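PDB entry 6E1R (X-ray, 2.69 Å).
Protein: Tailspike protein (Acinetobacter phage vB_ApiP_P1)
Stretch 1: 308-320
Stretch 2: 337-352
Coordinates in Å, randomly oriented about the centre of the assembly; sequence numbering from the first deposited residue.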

# COMPACT_ATOMS: atom_id res chain seq x y z
N ILE A 308 -15.19 -5.22 0.38
CA ILE A 308 -15.99 -5.43 1.58
C ILE A 308 -17.44 -5.19 1.19
O ILE A 308 -17.91 -4.04 1.18
CB ILE A 308 -15.56 -4.51 2.74
CG1 ILE A 308 -14.07 -4.67 3.05
CG2 ILE A 308 -16.38 -4.80 3.99
CD1 ILE A 308 -13.57 -3.79 4.17
N GLU A 309 -18.15 -6.25 0.83
CA GLU A 309 -19.48 -6.10 0.24
C GLU A 309 -20.36 -7.27 0.64
O GLU A 309 -19.92 -8.21 1.30
CB GLU A 309 -19.38 -5.98 -1.29
CG GLU A 309 -18.72 -7.16 -1.97
CD GLU A 309 -18.71 -7.02 -3.49
OE1 GLU A 309 -19.01 -5.91 -3.98
OE2 GLU A 309 -18.40 -8.01 -4.18
N ALA A 310 -21.64 -7.17 0.26
CA ALA A 310 -22.60 -8.27 0.40
C ALA A 310 -22.74 -8.74 1.84
O ALA A 310 -22.96 -9.93 2.09
CB ALA A 310 -22.23 -9.44 -0.52
N ASN A 311 -22.63 -7.83 2.80
CA ASN A 311 -22.82 -8.17 4.20
C ASN A 311 -24.05 -7.45 4.74
O ASN A 311 -23.95 -6.62 5.66
CB ASN A 311 -21.58 -7.81 5.02
CG ASN A 311 -20.31 -8.41 4.42
OD1 ASN A 311 -20.24 -9.61 4.16
ND2 ASN A 311 -19.31 -7.57 4.20
N THR A 312 -25.22 -7.77 4.17
CA THR A 312 -26.42 -6.99 4.44
C THR A 312 -26.92 -7.14 5.87
O THR A 312 -27.59 -6.24 6.39
CB THR A 312 -27.53 -7.42 3.47
OG1 THR A 312 -27.24 -8.73 2.97
CG2 THR A 312 -27.61 -6.45 2.30
N SER A 313 -26.60 -8.25 6.53
CA SER A 313 -27.08 -8.52 7.88
C SER A 313 -26.06 -8.20 8.96
O SER A 313 -26.37 -8.38 10.15
CB SER A 313 -27.53 -9.97 8.00
OG SER A 313 -28.50 -10.28 7.01
N THR A 314 -24.87 -7.76 8.60
CA THR A 314 -23.84 -7.46 9.59
C THR A 314 -23.89 -5.98 9.94
O THR A 314 -23.79 -5.14 9.04
CB THR A 314 -22.47 -7.83 9.07
OG1 THR A 314 -22.46 -9.21 8.69
CG2 THR A 314 -21.42 -7.62 10.16
N PRO A 315 -24.05 -5.62 11.22
CA PRO A 315 -24.17 -4.19 11.56
C PRO A 315 -22.96 -3.36 11.18
O PRO A 315 -23.10 -2.32 10.53
CB PRO A 315 -24.40 -4.22 13.08
CG PRO A 315 -25.02 -5.55 13.33
CD PRO A 315 -24.35 -6.49 12.36
N TYR A 316 -21.76 -3.79 11.58
CA TYR A 316 -20.56 -3.00 11.37
C TYR A 316 -19.54 -3.80 10.56
O TYR A 316 -19.56 -5.03 10.53
CB TYR A 316 -19.94 -2.58 12.70
CG TYR A 316 -20.93 -1.99 13.68
CD1 TYR A 316 -21.55 -0.77 13.43
CD2 TYR A 316 -21.24 -2.65 14.86
CE1 TYR A 316 -22.45 -0.23 14.32
CE2 TYR A 316 -22.15 -2.12 15.76
CZ TYR A 316 -22.75 -0.91 15.49
OH TYR A 316 -23.65 -0.38 16.38
N VAL A 317 -18.65 -3.07 9.88
CA VAL A 317 -17.54 -3.71 9.19
C VAL A 317 -16.40 -3.97 10.16
O VAL A 317 -15.86 -5.08 10.23
CB VAL A 317 -17.08 -2.86 8.00
CG1 VAL A 317 -15.80 -3.42 7.41
CG2 VAL A 317 -18.17 -2.80 6.94
N ILE A 318 -16.02 -2.96 10.94
CA ILE A 318 -14.98 -3.09 11.95
C ILE A 318 -15.45 -2.36 13.21
O ILE A 318 -16.03 -1.27 13.13
CB ILE A 318 -13.63 -2.55 11.45
CG1 ILE A 318 -12.54 -2.77 12.51
CG2 ILE A 318 -13.73 -1.08 11.06
CD1 ILE A 318 -11.13 -2.59 11.98
N LYS A 319 -15.22 -2.98 14.36
CA LYS A 319 -15.63 -2.44 15.65
C LYS A 319 -14.46 -2.56 16.62
O LYS A 319 -14.08 -3.67 17.00
CB LYS A 319 -16.86 -3.16 16.19
CG LYS A 319 -17.32 -2.67 17.55
CD LYS A 319 -18.57 -3.40 18.01
CE LYS A 319 -19.05 -2.89 19.36
NZ LYS A 319 -20.34 -3.51 19.77
N THR A 320 -13.89 -1.43 17.02
CA THR A 320 -12.77 -1.41 17.94
C THR A 320 -13.25 -1.34 19.38
O THR A 320 -14.27 -0.72 19.69
CB THR A 320 -11.84 -0.22 17.65
OG1 THR A 320 -12.62 0.98 17.55
CG2 THR A 320 -11.08 -0.44 16.35
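Stretch 2 (337-352) IHMNRPCSVAIGKNTM

Stretch 2 (337-352) runs parallel to stretch 1 (308-320) in the same chain, and together they bury 1185 Å². A weakly bonded strand at about 337-338 lies beside the strand that reaches I308; an irregular segment then follows the loop of stretch 1, which contains a type I turn from N311 to T314; and after corners at V317 and at I347-G348, I318 and K319 pair in parallel with G348 and K349. Nearest CA atoms include I308 CA with M339 CA (5.0 Å), E309 CA with P342 CA (4.1 Å), N311 CA with C343 CA (5.1 Å), P315 CA with S344 CA (4.7 Å), V317 CA with I347 CA (4.6 Å) and K319 CA with K349 CA (4.7 Å).

Backbone hydrogen bonds change direction along the contact. At the start stretch 1 donates, from I308 N to H338 O (3.0 Å), A310 N to N340 O (3.1 Å) and N311 N to R341 O (3.3 Å). From the end of the turn onward stretch 2 donates, S344 N to T314 O (2.9 Å), while P315 O receives both V345 N (2.8 Å) and A346 N (3.2 Å). At the corner the roles reverse and I347 O takes two donors, V317 N and I318 N, each at 3.0 Å. The parallel ladder then alternates, K349 N to I318 O (2.9 Å) and T320 N to K349 O (3.3 Å).

Two side-chain hydrogen bonds use backbone carbonyls as acceptors, one on each stretch: N311 ND2 reaches P342 O (3.2 Å), and T351 OG1 closes on T320 O (2.6 Å).

The I308 side chain packs on three apolar side chains, CG1 to I337 CG2 (3.8 Å), CD1 to selenomethionine M339 CE (3.7 Å) and CG2 to P342 CB (3.8 Å). V317, its CA-to-CB bond toward stretch 2, places CG2 against P342 CB (3.7 Å) and C343 SG (3.6 Å). K349 CB lies over one face of the Y316 ring, 3.5 Å from the centroid of the Y316 ring atoms and 16° off the ring normal, so this CH-pi contact sits nearly above the ring centre; V345 CG1 approaches Y316 CE1 (3.7 Å).

Water 3 donates to K349 O (2.7 Å) and also bonds T320 OG1 (2.8 Å), bridging the strands.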

# COMPACT_ATOMS: atom_id res chain seq x y z
N ILE A 337 -11.14 0.59 -1.61
CA ILE A 337 -11.91 -0.61 -1.32
C ILE A 337 -13.23 -0.54 -2.07
O ILE A 337 -13.91 0.49 -2.07
CB ILE A 337 -12.16 -0.76 0.19
CG1 ILE A 337 -10.85 -0.59 0.96
CG2 ILE A 337 -12.78 -2.12 0.50
CD1 ILE A 337 -9.77 -1.56 0.55
N HIS A 338 -13.60 -1.64 -2.72
CA HIS A 338 -14.90 -1.75 -3.38
C HIS A 338 -15.92 -2.17 -2.33
O HIS A 338 -15.86 -3.29 -1.81
CB HIS A 338 -14.84 -2.74 -4.54
CG HIS A 338 -16.07 -2.76 -5.38
ND1 HIS A 338 -16.19 -2.03 -6.54
CD2 HIS A 338 -17.25 -3.41 -5.23
CE1 HIS A 338 -17.38 -2.24 -7.08
NE2 HIS A 338 -18.04 -3.07 -6.30
N MSE A 339 -16.86 -1.28 -2.02
CA MSE A 339 -17.79 -1.53 -0.92
C MSE A 339 -19.26 -1.41 -1.34
O MSE A 339 -19.91 -0.40 -1.08
CB MSE A 339 -17.51 -0.56 0.23
CG MSE A 339 -16.13 -0.73 0.84
SE MSE A 339 -15.74 0.59 2.21
CE MSE A 339 -15.47 -0.61 3.72
N ASN A 340 -19.77 -2.46 -1.98
CA ASN A 340 -21.18 -2.54 -2.37
C ASN A 340 -21.96 -3.14 -1.21
O ASN A 340 -22.01 -4.37 -1.06
CB ASN A 340 -21.33 -3.36 -3.65
CG ASN A 340 -22.74 -3.33 -4.20
OD1 ASN A 340 -23.56 -2.51 -3.79
ND2 ASN A 340 -23.03 -4.22 -5.14
N ARG A 341 -22.58 -2.28 -0.39
CA ARG A 341 -23.29 -2.72 0.81
C ARG A 341 -22.37 -3.47 1.76
O ARG A 341 -22.53 -4.68 1.96
CB ARG A 341 -24.51 -3.58 0.47
CG ARG A 341 -25.54 -2.92 -0.42
CD ARG A 341 -26.63 -3.91 -0.81
NE ARG A 341 -27.96 -3.31 -0.74
CZ ARG A 341 -28.59 -2.72 -1.76
NH1 ARG A 341 -28.00 -2.62 -2.94
NH2 ARG A 341 -29.80 -2.22 -1.57
N PRO A 342 -21.40 -2.78 2.38
CA PRO A 342 -20.46 -3.49 3.26
C PRO A 342 -21.05 -3.89 4.60
O PRO A 342 -20.53 -4.81 5.23
CB PRO A 342 -19.33 -2.47 3.44
CG PRO A 342 -20.00 -1.15 3.30
CD PRO A 342 -21.10 -1.34 2.28
N CYS A 343 -22.12 -3.24 5.05
CA CYS A 343 -22.72 -3.52 6.35
C CYS A 343 -24.11 -2.89 6.38
O CYS A 343 -24.61 -2.41 5.36
CB CYS A 343 -21.83 -3.00 7.48
SG CYS A 343 -21.42 -1.26 7.33
N SER A 344 -24.72 -2.88 7.56
CA SER A 344 -26.10 -2.42 7.71
C SER A 344 -26.28 -1.21 8.61
O SER A 344 -27.30 -0.53 8.49
CB SER A 344 -26.99 -3.56 8.24
OG SER A 344 -26.56 -3.98 9.52
N VAL A 345 -25.33 -0.92 9.50
CA VAL A 345 -25.47 0.23 10.40
C VAL A 345 -24.39 1.26 10.12
O VAL A 345 -24.69 2.42 9.80
CB VAL A 345 -25.43 -0.22 11.87
CG1 VAL A 345 -25.64 0.97 12.79
CG2 VAL A 345 -26.49 -1.28 12.13
N ALA A 346 -23.12 0.86 10.24
CA ALA A 346 -22.01 1.77 10.01
C ALA A 346 -20.76 0.95 9.72
O ALA A 346 -20.55 -0.09 10.33
CB ALA A 346 -21.77 2.69 11.21
N ILE A 347 -19.94 1.43 8.78
CA ILE A 347 -18.71 0.72 8.44
C ILE A 347 -17.78 0.66 9.64
O ILE A 347 -17.33 -0.41 10.05
CB ILE A 347 -18.03 1.37 7.22
CG1 ILE A 347 -18.94 1.27 5.99
CG2 ILE A 347 -16.69 0.72 6.95
CD1 ILE A 347 -18.39 1.98 4.77
N GLY A 348 -17.47 1.82 10.22
CA GLY A 348 -16.62 1.86 11.39
C GLY A 348 -17.40 2.19 12.65
O GLY A 348 -18.06 3.23 12.72
N LYS A 349 -17.33 1.31 13.64
CA LYS A 349 -17.99 1.52 14.92
C LYS A 349 -16.93 1.73 15.99
O LYS A 349 -16.05 0.88 16.18
CB LYS A 349 -18.89 0.33 15.29
CG LYS A 349 -19.43 0.38 16.71
CD LYS A 349 -20.23 1.65 16.97
CE LYS A 349 -20.67 1.73 18.42
NZ LYS A 349 -21.39 3.00 18.73
N ASN A 350 -17.02 2.85 16.69
CA ASN A 350 -16.09 3.19 17.75
C ASN A 350 -16.77 3.00 19.10
O ASN A 350 -17.93 3.36 19.28
CB ASN A 350 -15.61 4.64 17.62
CG ASN A 350 -14.67 4.83 16.45
OD1 ASN A 350 -14.54 3.96 15.59
ND2 ASN A 350 -14.02 5.99 16.40
N THR A 351 -16.04 2.41 20.05
CA THR A 351 -16.47 2.35 21.44
C THR A 351 -15.68 3.29 22.33
O THR A 351 -16.08 3.52 23.48
CB THR A 351 -16.38 0.92 21.97
OG1 THR A 351 -15.03 0.45 21.86
CG2 THR A 351 -17.30 0.01 21.17
N MSE A 352 -14.56 3.82 21.85
CA MSE A 352 -13.82 4.86 22.56
C MSE A 352 -14.15 6.22 21.96
O MSE A 352 -14.59 6.31 20.81
CB MSE A 352 -12.31 4.63 22.45
CG MSE A 352 -11.84 3.20 22.64
SE MSE A 352 -10.05 3.03 21.89
CE MSE A 352 -9.52 1.33 22.68
O HOH W 1 -28.02 -6.26 10.44
O HOH W 2 -13.07 2.98 19.40
O HOH W 3 -13.65 1.07 14.95